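PDB 3BYQ: uncharacterized protein DUF1185 from Bordetella bronchiseptica RB50, which is of unknown function but adopts a variant of the Bacillus chorismate mutase fold and may take part in amino-acid metabolism. Local coordinates for residues Val123-His135 and Phe146-Arg158. Numbering follows the deposited sequence.
With EDO (1,2-ethanediol), chain F; EDO (1,2-ethanediol), chain O.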
loop_
_atom_site.group_PDB
_atom_site.type_symbol
_atom_site.label_atom_id
_atom_site.label_comp_id
_atom_site.label_asym_id
_atom_site.label_seq_id
_atom_site.Cartn_x
_atom_site.Cartn_y
_atom_site.Cartn_z
ATOM N N VAL B 123 -15.440 0.686 3.506
ATOM C CA VAL B 123 -15.732 0.319 2.113
ATOM C C VAL B 123 -14.391 0.516 1.427
ATOM O O VAL B 123 -13.780 1.568 1.531
ATOM C CB VAL B 123 -16.802 1.199 1.472
ATOM C CG1 VAL B 123 -16.916 0.823 -0.028
ATOM C CG2 VAL B 123 -18.124 1.069 2.241
ATOM N N ALA B 124 -13.884 -0.524 0.771
ATOM C CA ALA B 124 -12.507 -0.462 0.282
ATOM C C ALA B 124 -12.282 -1.398 -0.883
ATOM O O ALA B 124 -13.102 -2.196 -1.238
ATOM C CB ALA B 124 -11.561 -0.854 1.411
ATOM N N THR B 125 -11.120 -1.215 -1.475
ATOM C CA THR B 125 -10.673 -2.051 -2.592
ATOM C C THR B 125 -10.189 -3.408 -2.079
ATOM O O THR B 125 -9.899 -3.600 -0.896
ATOM C CB THR B 125 -9.518 -1.405 -3.342
ATOM O OG1 THR B 125 -8.446 -1.196 -2.426
ATOM C CG2 THR B 125 -9.944 -0.089 -3.949
ATOM N N ALA B 126 -10.187 -4.378 -2.973
ATOM C CA ALA B 126 -9.724 -5.712 -2.640
ATOM C C ALA B 126 -8.292 -5.594 -2.110
ATOM O O ALA B 126 -7.488 -4.855 -2.645
ATOM C CB ALA B 126 -9.747 -6.654 -3.881
ATOM N N GLY B 127 -8.027 -6.338 -1.050
ATOM C CA GLY B 127 -6.744 -6.367 -0.397
ATOM C C GLY B 127 -6.542 -5.387 0.712
ATOM O O GLY B 127 -5.501 -5.379 1.350
ATOM N N TYR B 128 -7.527 -4.526 0.926
ATOM C CA TYR B 128 -7.425 -3.535 1.966
ATOM C C TYR B 128 -7.159 -4.225 3.309
ATOM O O TYR B 128 -7.796 -5.216 3.653
ATOM C CB TYR B 128 -8.717 -2.714 2.054
ATOM C CG TYR B 128 -8.634 -1.553 3.020
ATOM C CD1 TYR B 128 -7.825 -0.482 2.715
ATOM C CD2 TYR B 128 -9.380 -1.509 4.205
ATOM C CE1 TYR B 128 -7.746 0.606 3.552
ATOM C CE2 TYR B 128 -9.256 -0.407 5.082
ATOM C CZ TYR B 128 -8.435 0.637 4.730
ATOM O OH TYR B 128 -8.236 1.779 5.511
ATOM N N ARG B 129 -6.201 -3.670 4.045
ATOM C CA ARG B 129 -5.807 -4.176 5.372
ATOM C C ARG B 129 -6.324 -3.218 6.419
ATOM O O ARG B 129 -6.193 -2.020 6.246
ATOM C CB ARG B 129 -4.295 -4.170 5.514
ATOM C CG ARG B 129 -3.484 -4.782 4.408
ATOM C CD ARG B 129 -3.655 -6.231 4.314
ATOM N NE ARG B 129 -3.402 -6.976 5.543
ATOM C CZ ARG B 129 -3.681 -8.265 5.684
ATOM N NH1 ARG B 129 -4.163 -8.958 4.659
ATOM N NH2 ARG B 129 -3.468 -8.872 6.830
HETATM N N MSE B 130 -6.861 -3.738 7.517
HETATM C CA MSE B 130 -7.442 -2.873 8.538
HETATM C C MSE B 130 -7.123 -3.326 9.946
HETATM O O MSE B 130 -7.255 -4.499 10.257
HETATM C CB MSE B 130 -8.981 -2.868 8.309
HETATM C CG MSE B 130 -9.801 -1.913 9.115
HETATM SE SE MSE B 130 -11.612 -1.814 8.437
HETATM C CE MSE B 130 -12.225 -3.544 8.973
HETATM N N MSE B 131 -6.730 -2.373 10.793
HETATM C CA MSE B 131 -6.452 -2.645 12.212
HETATM C C MSE B 131 -7.769 -2.752 12.921
HETATM O O MSE B 131 -8.607 -1.851 12.821
HETATM C CB MSE B 131 -5.680 -1.513 12.911
HETATM C CG MSE B 131 -4.329 -1.210 12.380
HETATM SE SE MSE B 131 -3.119 -2.677 12.458
HETATM C CE MSE B 131 -3.058 -3.029 14.349
ATOM N N VAL B 132 -7.949 -3.846 13.644
ATOM C CA VAL B 132 -9.204 -4.088 14.384
ATOM C C VAL B 132 -8.968 -3.994 15.879
ATOM O O VAL B 132 -8.165 -4.741 16.435
ATOM C CB VAL B 132 -9.819 -5.482 14.039
ATOM C CG1 VAL B 132 -11.185 -5.666 14.791
ATOM C CG2 VAL B 132 -9.999 -5.599 12.525
ATOM N N PRO B 133 -9.653 -3.088 16.545
ATOM C CA PRO B 133 -9.342 -2.915 17.952
ATOM C C PRO B 133 -10.134 -3.861 18.807
ATOM O O PRO B 133 -11.289 -4.148 18.508
ATOM C CB PRO B 133 -9.815 -1.490 18.219
ATOM C CG PRO B 133 -10.953 -1.330 17.298
ATOM C CD PRO B 133 -10.567 -2.029 16.057
ATOM N N VAL B 134 -9.506 -4.330 19.882
ATOM C CA VAL B 134 -10.165 -5.215 20.825
ATOM C C VAL B 134 -10.156 -4.667 22.233
ATOM O O VAL B 134 -9.350 -3.794 22.610
ATOM C CB VAL B 134 -9.518 -6.651 20.881
ATOM C CG1 VAL B 134 -9.488 -7.289 19.516
ATOM C CG2 VAL B 134 -8.076 -6.637 21.478
ATOM N N HIS B 135 -11.114 -5.136 23.017
ATOM C CA HIS B 135 -11.116 -4.826 24.436
ATOM C C HIS B 135 -11.668 -5.982 25.256
ATOM O O HIS B 135 -12.121 -7.009 24.701
ATOM C CB HIS B 135 -11.717 -3.471 24.763
ATOM C CG HIS B 135 -13.178 -3.336 24.508
ATOM N ND1 HIS B 135 -13.697 -2.262 23.814
ATOM C CD2 HIS B 135 -14.244 -4.059 24.942
ATOM C CE1 HIS B 135 -15.019 -2.351 23.804
ATOM N NE2 HIS B 135 -15.380 -3.433 24.472
ATOM N N PHE B 146 -6.765 -3.310 26.026
ATOM C CA PHE B 146 -6.896 -2.618 24.716
ATOM C C PHE B 146 -5.792 -3.083 23.822
ATOM O O PHE B 146 -4.616 -3.097 24.218
ATOM C CB PHE B 146 -6.828 -1.096 24.838
ATOM C CG PHE B 146 -7.883 -0.531 25.718
ATOM C CD1 PHE B 146 -9.219 -0.704 25.410
ATOM C CD2 PHE B 146 -7.557 0.263 26.790
ATOM C CE1 PHE B 146 -10.203 -0.168 26.212
ATOM C CE2 PHE B 146 -8.558 0.841 27.589
ATOM C CZ PHE B 146 -9.865 0.608 27.289
ATOM N N ASN B 147 -6.146 -3.481 22.612
ATOM C CA ASN B 147 -5.176 -4.022 21.684
ATOM C C ASN B 147 -5.716 -4.009 20.263
ATOM O O ASN B 147 -6.825 -3.526 20.025
ATOM C CB ASN B 147 -4.831 -5.473 22.072
ATOM C CG ASN B 147 -3.391 -5.830 21.805
ATOM O OD1 ASN B 147 -2.727 -5.280 20.913
ATOM N ND2 ASN B 147 -2.872 -6.741 22.626
ATOM N N SER B 148 -4.913 -4.515 19.333
ATOM C CA SER B 148 -5.309 -4.505 17.921
ATOM C C SER B 148 -4.717 -5.647 17.179
ATOM O O SER B 148 -3.658 -6.148 17.550
ATOM C CB SER B 148 -4.786 -3.216 17.228
ATOM O OG SER B 148 -5.296 -2.051 17.821
ATOM N N ILE B 149 -5.432 -6.079 16.148
ATOM C CA ILE B 149 -4.919 -7.067 15.197
ATOM C C ILE B 149 -5.320 -6.616 13.775
ATOM O O ILE B 149 -6.417 -6.107 13.572
ATOM C CB ILE B 149 -5.382 -8.481 15.500
ATOM C CG1 ILE B 149 -4.705 -9.457 14.535
ATOM C CG2 ILE B 149 -6.908 -8.578 15.402
ATOM C CD1 ILE B 149 -5.010 -10.957 14.795
ATOM N N GLU B 150 -4.424 -6.782 12.819
ATOM C CA GLU B 150 -4.736 -6.411 11.436
ATOM C C GLU B 150 -5.412 -7.553 10.705
ATOM O O GLU B 150 -4.963 -8.694 10.784
ATOM C CB GLU B 150 -3.466 -6.011 10.663
ATOM C CG GLU B 150 -3.813 -5.249 9.379
ATOM C CD GLU B 150 -2.656 -4.995 8.467
ATOM O OE1 GLU B 150 -2.116 -5.989 7.933
ATOM O OE2 GLU B 150 -2.324 -3.805 8.258
ATOM N N ILE B 151 -6.467 -7.246 9.957
ATOM C CA ILE B 151 -7.129 -8.247 9.130
ATOM C C ILE B 151 -7.115 -7.805 7.672
ATOM O O ILE B 151 -6.885 -6.619 7.353
ATOM C CB ILE B 151 -8.608 -8.509 9.565
ATOM C CG1 ILE B 151 -9.508 -7.289 9.309
ATOM C CG2 ILE B 151 -8.654 -8.955 11.044
ATOM C CD1 ILE B 151 -11.034 -7.572 9.437
ATOM N N GLY B 152 -7.437 -8.751 6.808
ATOM C CA GLY B 152 -7.523 -8.494 5.378
ATOM C C GLY B 152 -7.268 -9.746 4.593
ATOM O O GLY B 152 -6.661 -10.693 5.099
ATOM N N ILE B 153 -7.809 -9.770 3.391
ATOM C CA ILE B 153 -7.601 -10.893 2.459
ATOM C C ILE B 153 -7.149 -10.232 1.169
ATOM O O ILE B 153 -7.766 -9.289 0.672
ATOM C CB ILE B 153 -8.865 -11.770 2.288
ATOM C CG1 ILE B 153 -9.174 -12.445 3.629
ATOM C CG2 ILE B 153 -8.685 -12.866 1.187
ATOM C CD1 ILE B 153 -10.442 -13.303 3.627
ATOM N N GLN B 154 -6.103 -10.802 0.590
ATOM C CA GLN B 154 -5.471 -10.188 -0.556
ATOM C C GLN B 154 -6.372 -9.850 -1.738
ATOM O O GLN B 154 -6.237 -8.778 -2.354
ATOM C CB GLN B 154 -4.276 -11.016 -1.002
ATOM C CG GLN B 154 -3.534 -10.429 -2.187
ATOM C CD GLN B 154 -4.124 -10.874 -3.525
ATOM O OE1 GLN B 154 -4.556 -12.014 -3.667
ATOM N NE2 GLN B 154 -4.124 -9.980 -4.507
ATOM N N ASP B 155 -7.271 -10.773 -2.037
ATOM C CA ASP B 155 -8.145 -10.656 -3.187
ATOM C C ASP B 155 -9.597 -10.412 -2.784
ATOM O O ASP B 155 -10.508 -10.761 -3.530
ATOM C CB ASP B 155 -8.022 -11.909 -4.067
ATOM C CG ASP B 155 -8.667 -13.131 -3.436
ATOM O OD1 ASP B 155 -8.606 -13.244 -2.201
ATOM O OD2 ASP B 155 -9.293 -13.928 -4.171
ATOM N N ALA B 156 -9.800 -9.815 -1.643
ATOM C CA ALA B 156 -11.149 -9.545 -1.171
ATOM C C ALA B 156 -11.203 -8.296 -0.321
ATOM O O ALA B 156 -10.179 -7.866 0.202
ATOM C CB ALA B 156 -11.651 -10.710 -0.304
ATOM N N PRO B 157 -12.382 -7.688 -0.244
ATOM C CA PRO B 157 -13.590 -8.004 -0.988
ATOM C C PRO B 157 -13.455 -7.405 -2.369
ATOM O O PRO B 157 -13.016 -6.247 -2.519
ATOM C CB PRO B 157 -14.667 -7.236 -0.242
ATOM C CG PRO B 157 -13.981 -6.102 0.349
ATOM C CD PRO B 157 -12.606 -6.537 0.668
ATOM N N ARG B 158 -13.902 -8.183 -3.346
ATOM C CA ARG B 158 -13.950 -7.714 -4.716
ATOM C C ARG B 158 -15.167 -6.744 -4.699
ATOM O O ARG B 158 -15.875 -6.677 -3.714
ATOM C CB ARG B 158 -14.015 -8.876 -5.689
ATOM C CG ARG B 158 -12.700 -9.662 -5.591
ATOM C CD ARG B 158 -12.680 -10.758 -6.523
ATOM N NE ARG B 158 -11.533 -11.628 -6.298
ATOM C CZ ARG B 158 -11.239 -12.676 -7.070
ATOM N NH1 ARG B 158 -11.934 -12.941 -8.166
ATOM N NH2 ARG B 158 -10.240 -13.440 -6.738
HETATM C C1 EDO F . -5.554 -14.106 2.565
HETATM O O1 EDO F . -4.860 -13.139 1.754
HETATM C C2 EDO F . -4.566 -15.121 3.103
HETATM O O2 EDO F . -3.443 -14.434 3.681
HETATM C C1 EDO O . -0.575 -10.137 11.488
HETATM O O1 EDO O . -0.707 -8.765 11.082
HETATM C C2 EDO O . -1.957 -10.717 11.732
HETATM O O2 EDO O . -2.821 -10.393 10.629
HETATM O O HOH W 1 -13.631 -3.815 -3.560
HETATM O O HOH W 2 -5.417 -6.553 -4.375
HETATM O O HOH W 3 -9.296 -7.419 2.840
#
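Arg129 and Glu150 form the salt bridge of this antiparallel hairpin: NE of Arg129 gives a nearly straight bond (166°) to OE1 of Glu150, 2.9 Å away. OE1 lies in the guanidinium plane, while NE meets it from well above the carboxylate plane. Bends at chi2 and chi3 (-68° and -54°) fold the arginine back across the glutamate, and CA of Gly152 lies over one guanidinium face, toward its rim. OE2 of Glu150 bonds Tyr128 OH of a neighbouring subunit. Along the strands, Met130 pairs with Ile151, Val132 with Ile149 and Val134 with Asn147, each through two backbone hydrogen bonds. Beyond them the segments part into turns Thr125-Tyr128 (type II) and Ile153-Ala156 (type I), joined by Gly127 N to Ala156 O (2.9 Å) and by a water between Ala126 O and Gln154 O. Beside the salt bridge, selenomethionine Met131, in one of two conformers, sets SE 3.8 Å from Glu150 CB. On the other face, Val132 CG2 packs on Ile151 CG1 (3.7 Å). Strand 79-86 pairs with the other edge of 130-136, its Ala83 and Ile85 meeting Met130; in the curled sheet the same face turns toward strands 29-39 (Ala33 on Ile151) and 7-17 (Ile13 on Ile149).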